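Local coordinates for protein PAN2-PAN3 deadenylation complex catalytic subunit pan2 (Neurospora crassa, PDB 4CZW) that probably serves as the catalytic subunit of the PAN deadenylation complex, shortening the poly(A) tails of mRNA to release 5'-AMP, at residues E12-I18 with L363-S368. Residues are numbered along the deposited sequence; the frame is centred on the assembly and turned at random.
Sequences EYRICEI and LFNDFS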
ATOM      1  N   GLU A  12     -12.210  -8.136 -19.405  1.00 42.83           N
ATOM      2  CA  GLU A  12     -12.263  -7.452 -18.118  1.00 45.88           C
ATOM      3  C   GLU A  12     -11.360  -8.126 -17.085  1.00 52.21           C
ATOM      4  O   GLU A  12     -10.959  -7.505 -16.101  1.00 46.93           O
ATOM      5  CB  GLU A  12     -13.702  -7.401 -17.594  1.00 40.34           C
ATOM      6  CG  GLU A  12     -14.660  -6.554 -18.429  1.00 49.50           C
ATOM      7  CD  GLU A  12     -15.238  -7.303 -19.619  1.00 54.56           C
ATOM      8  OE1 GLU A  12     -14.683  -8.355 -19.999  1.00 57.59           O
ATOM      9  OE2 GLU A  12     -16.256  -6.836 -20.173  1.00 65.56           O
ATOM     10  N   TYR A  13     -11.046  -9.397 -17.315  1.00 44.59           N
ATOM     11  CA  TYR A  13     -10.223 -10.167 -16.385  1.00 44.28           C
ATOM     12  C   TYR A  13      -8.818 -10.432 -16.916  1.00 48.35           C
ATOM     13  O   TYR A  13      -7.974 -10.962 -16.197  1.00 44.44           O
ATOM     14  CB  TYR A  13     -10.896 -11.502 -16.055  1.00 45.62           C
ATOM     15  CG  TYR A  13     -11.909 -11.433 -14.934  1.00 48.24           C
ATOM     16  CD1 TYR A  13     -11.507 -11.484 -13.606  1.00 43.09           C
ATOM     17  CD2 TYR A  13     -13.267 -11.331 -15.204  1.00 46.98           C
ATOM     18  CE1 TYR A  13     -12.428 -11.428 -12.578  1.00 44.28           C
ATOM     19  CE2 TYR A  13     -14.196 -11.273 -14.183  1.00 44.43           C
ATOM     20  CZ  TYR A  13     -13.771 -11.322 -12.872  1.00 48.32           C
ATOM     21  OH  TYR A  13     -14.693 -11.265 -11.853  1.00 41.71           O
ATOM     22  N   ARG A  14      -8.569 -10.071 -18.171  1.00 46.82           N
ATOM     23  CA  ARG A  14      -7.277 -10.342 -18.794  1.00 44.47           C
ATOM     24  C   ARG A  14      -6.213  -9.335 -18.375  1.00 44.16           C
ATOM     25  O   ARG A  14      -6.518  -8.301 -17.777  1.00 48.63           O
ATOM     26  CB  ARG A  14      -7.409 -10.354 -20.317  1.00 51.20           C
ATOM     27  CG  ARG A  14      -8.319 -11.448 -20.844  1.00 52.42           C
ATOM     28  CD  ARG A  14      -8.571 -11.294 -22.332  1.00 66.00           C
ATOM     29  NE  ARG A  14      -9.628 -12.188 -22.798  1.00 88.76           N
ATOM     30  CZ  ARG A  14     -10.240 -12.073 -23.970  1.00 81.18           C
ATOM     31  NH1 ARG A  14      -9.905 -11.095 -24.801  1.00 89.30           N
ATOM     32  NH2 ARG A  14     -11.191 -12.931 -24.312  1.00 64.47           N
ATOM     33  N   ILE A  15      -4.962  -9.652 -18.695  1.00 47.04           N
ATOM     34  CA  ILE A  15      -3.833  -8.791 -18.363  1.00 51.34           C
ATOM     35  C   ILE A  15      -3.888  -7.467 -19.125  1.00 49.85           C
ATOM     36  O   ILE A  15      -4.023  -7.446 -20.348  1.00 41.90           O
ATOM     37  CB  ILE A  15      -2.486  -9.479 -18.663  1.00 43.90           C
ATOM     38  CG1 ILE A  15      -2.313 -10.732 -17.797  1.00 58.72           C
ATOM     39  CG2 ILE A  15      -1.343  -8.504 -18.441  1.00 42.41           C
ATOM     40  CD1 ILE A  15      -0.942 -11.365 -17.895  1.00 65.28           C
ATOM     41  N   CYS A  16      -3.781  -6.365 -18.391  1.00 50.74           N
ATOM     42  CA  CYS A  16      -3.813  -5.040 -18.995  1.00 51.99           C
ATOM     43  C   CYS A  16      -2.401  -4.528 -19.260  1.00 57.72           C
ATOM     44  O   CYS A  16      -1.597  -4.386 -18.338  1.00 56.12           O
ATOM     45  CB  CYS A  16      -4.575  -4.065 -18.098  1.00 60.74           C
ATOM     46  SG  CYS A  16      -6.269  -4.575 -17.739  1.00 74.20           S
ATOM     47  N   GLU A  17      -2.105  -4.258 -20.528  1.00 72.47           N
ATOM     48  CA  GLU A  17      -0.787  -3.780 -20.924  1.00 70.77           C
ATOM     49  C   GLU A  17      -0.715  -2.258 -20.978  1.00 67.58           C
ATOM     50  O   GLU A  17      -1.646  -1.596 -21.436  1.00 70.23           O
ATOM     51  CB  GLU A  17      -0.394  -4.353 -22.288  1.00 77.51           C
ATOM     52  CG  GLU A  17       0.143  -5.771 -22.245  1.00 90.61           C
ATOM     53  CD  GLU A  17       0.635  -6.241 -23.600  1.00112.75           C
ATOM     54  OE1 GLU A  17       0.099  -5.769 -24.626  1.00120.83           O
ATOM     55  OE2 GLU A  17       1.562  -7.077 -23.641  1.00113.32           O
ATOM     56  N   ILE A  18       0.401  -1.715 -20.505  1.00 68.40           N
ATOM     57  CA  ILE A  18       0.676  -0.290 -20.628  1.00 72.31           C
ATOM     58  C   ILE A  18       1.505  -0.039 -21.883  1.00 75.77           C
ATOM     59  O   ILE A  18       2.582  -0.610 -22.045  1.00 72.03           O
ATOM     60  CB  ILE A  18       1.428   0.257 -19.399  1.00 66.76           C
ATOM     61  CG1 ILE A  18       0.615   0.017 -18.125  1.00 58.87           C
ATOM     62  CG2 ILE A  18       1.729   1.738 -19.575  1.00 66.10           C
ATOM     63  CD1 ILE A  18       1.283   0.532 -16.866  1.00 56.42           C
ATOM     64  N   LEU A 363     -14.120  -4.984  -9.160  1.00 43.52           N
ATOM     65  CA  LEU A 363     -13.034  -5.779  -9.716  1.00 37.11           C
ATOM     66  C   LEU A 363     -11.788  -4.924  -9.916  1.00 45.51           C
ATOM     67  O   LEU A 363     -11.796  -3.978 -10.703  1.00 50.39           O
ATOM     68  CB  LEU A 363     -13.455  -6.415 -11.042  1.00 29.67           C
ATOM     69  CG  LEU A 363     -12.341  -7.051 -11.876  1.00 37.61           C
ATOM     70  CD1 LEU A 363     -11.668  -8.184 -11.118  1.00 37.13           C
ATOM     71  CD2 LEU A 363     -12.882  -7.538 -13.213  1.00 38.08           C
ATOM     72  N   PHE A 364     -10.722  -5.257  -9.197  1.00 44.14           N
ATOM     73  CA  PHE A 364      -9.465  -4.531  -9.322  1.00 39.74           C
ATOM     74  C   PHE A 364      -8.454  -5.313 -10.154  1.00 37.49           C
ATOM     75  O   PHE A 364      -7.554  -5.956  -9.612  1.00 41.34           O
ATOM     76  CB  PHE A 364      -8.882  -4.218  -7.941  1.00 34.19           C
ATOM     77  CG  PHE A 364      -9.665  -3.193  -7.171  1.00 35.44           C
ATOM     78  CD1 PHE A 364      -9.393  -1.842  -7.319  1.00 41.77           C
ATOM     79  CD2 PHE A 364     -10.668  -3.578  -6.299  1.00 36.59           C
ATOM     80  CE1 PHE A 364     -10.110  -0.895  -6.611  1.00 45.15           C
ATOM     81  CE2 PHE A 364     -11.388  -2.635  -5.588  1.00 39.51           C
ATOM     82  CZ  PHE A 364     -11.108  -1.292  -5.745  1.00 42.14           C
ATOM     83  N   ASN A 365      -8.615  -5.260 -11.471  1.00 42.14           N
ATOM     84  CA  ASN A 365      -7.657  -5.865 -12.386  1.00 39.08           C
ATOM     85  C   ASN A 365      -6.552  -4.870 -12.710  1.00 47.41           C
ATOM     86  O   ASN A 365      -6.582  -4.213 -13.752  1.00 58.64           O
ATOM     87  CB  ASN A 365      -8.353  -6.335 -13.666  1.00 36.52           C
ATOM     88  CG  ASN A 365      -7.416  -7.069 -14.608  1.00 46.25           C
ATOM     89  OD1 ASN A 365      -6.284  -7.396 -14.250  1.00 42.81           O
ATOM     90  ND2 ASN A 365      -7.890  -7.340 -15.818  1.00 43.04           N
ATOM     91  N   ASP A 366      -5.583  -4.768 -11.802  1.00 44.94           N
ATOM     92  CA  ASP A 366      -4.523  -3.767 -11.882  1.00 43.56           C
ATOM     93  C   ASP A 366      -5.115  -2.362 -11.975  1.00 47.55           C
ATOM     94  O   ASP A 366      -5.857  -1.942 -11.088  1.00 44.90           O
ATOM     95  CB  ASP A 366      -3.594  -4.051 -13.067  1.00 40.76           C
ATOM     96  CG  ASP A 366      -2.706  -5.258 -12.832  1.00 44.17           C
ATOM     97  OD1 ASP A 366      -2.151  -5.382 -11.720  1.00 38.42           O
ATOM     98  OD2 ASP A 366      -2.564  -6.087 -13.756  1.00 47.85           O
ATOM     99  N   PHE A 367      -4.795  -1.638 -13.043  1.00 46.61           N
ATOM    100  CA  PHE A 367      -5.301  -0.276 -13.196  1.00 44.93           C
ATOM    101  C   PHE A 367      -6.662  -0.258 -13.886  1.00 43.13           C
ATOM    102  O   PHE A 367      -7.213   0.808 -14.163  1.00 51.00           O
ATOM    103  CB  PHE A 367      -4.299   0.597 -13.960  1.00 36.00           C
ATOM    104  CG  PHE A 367      -3.886   0.039 -15.293  1.00 39.10           C
ATOM    105  CD1 PHE A 367      -4.601   0.345 -16.440  1.00 47.21           C
ATOM    106  CD2 PHE A 367      -2.769  -0.773 -15.404  1.00 42.21           C
ATOM    107  CE1 PHE A 367      -4.220  -0.161 -17.669  1.00 50.41           C
ATOM    108  CE2 PHE A 367      -2.382  -1.281 -16.629  1.00 48.36           C
ATOM    109  CZ  PHE A 367      -3.106  -0.973 -17.763  1.00 54.96           C
ATOM    110  N   SER A 368      -7.203  -1.440 -14.158  1.00 48.71           N
ATOM    111  CA  SER A 368      -8.551  -1.554 -14.703  1.00 40.04           C
ATOM    112  C   SER A 368      -9.545  -1.860 -13.587  1.00 47.74           C
ATOM    113  O   SER A 368      -9.583  -2.976 -13.066  1.00 48.84           O
ATOM    114  CB  SER A 368      -8.610  -2.635 -15.782  1.00 40.67           C
ATOM    115  OG  SER A 368      -9.919  -2.754 -16.314  1.00 50.85           O
TER
HETATM  116  O   HOH W   1     -11.662  -4.788 -15.214  1.00 48.76           O
HETATM  117  O   HOH W   2      -3.895  -6.498 -15.856  1.00 44.54           O
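L363 lays its CD2 methyl over one face of the Y13 ring, 3.9 Å from the centroid, a CH-pi contact at one end of a small interface that shows how a hairpin can hold an irregular segment. Residues 12-18 are neither helix nor strand, and the N365 amide grips their backbone: ND2 donates to E12 O (3.1 Å) and to R14 O (2.6 Å), using both its hydrogens on carbonyls two residues apart. A bridging water joins N365 OD1 (3.0 Å), D366 OD2 (2.5 Å) and C16 N (2.5 Å). At the far end, the F367 ring meets C16 CB at CZ (3.4 Å) and I18 CG1 at CE2 (3.6 Å). N365 to S368 form a type II' turn, the tight reversal characteristic of two-residue beta hairpins. In this USP-like domain, thought to act as a structural scaffold, that hairpin joins strands 361-365 and 368-371 at the margin of a mixed sheet, beside strand 339-347, whose H341 also binds N365 OD1, while Y13 OH reaches E376 in helix 374-377.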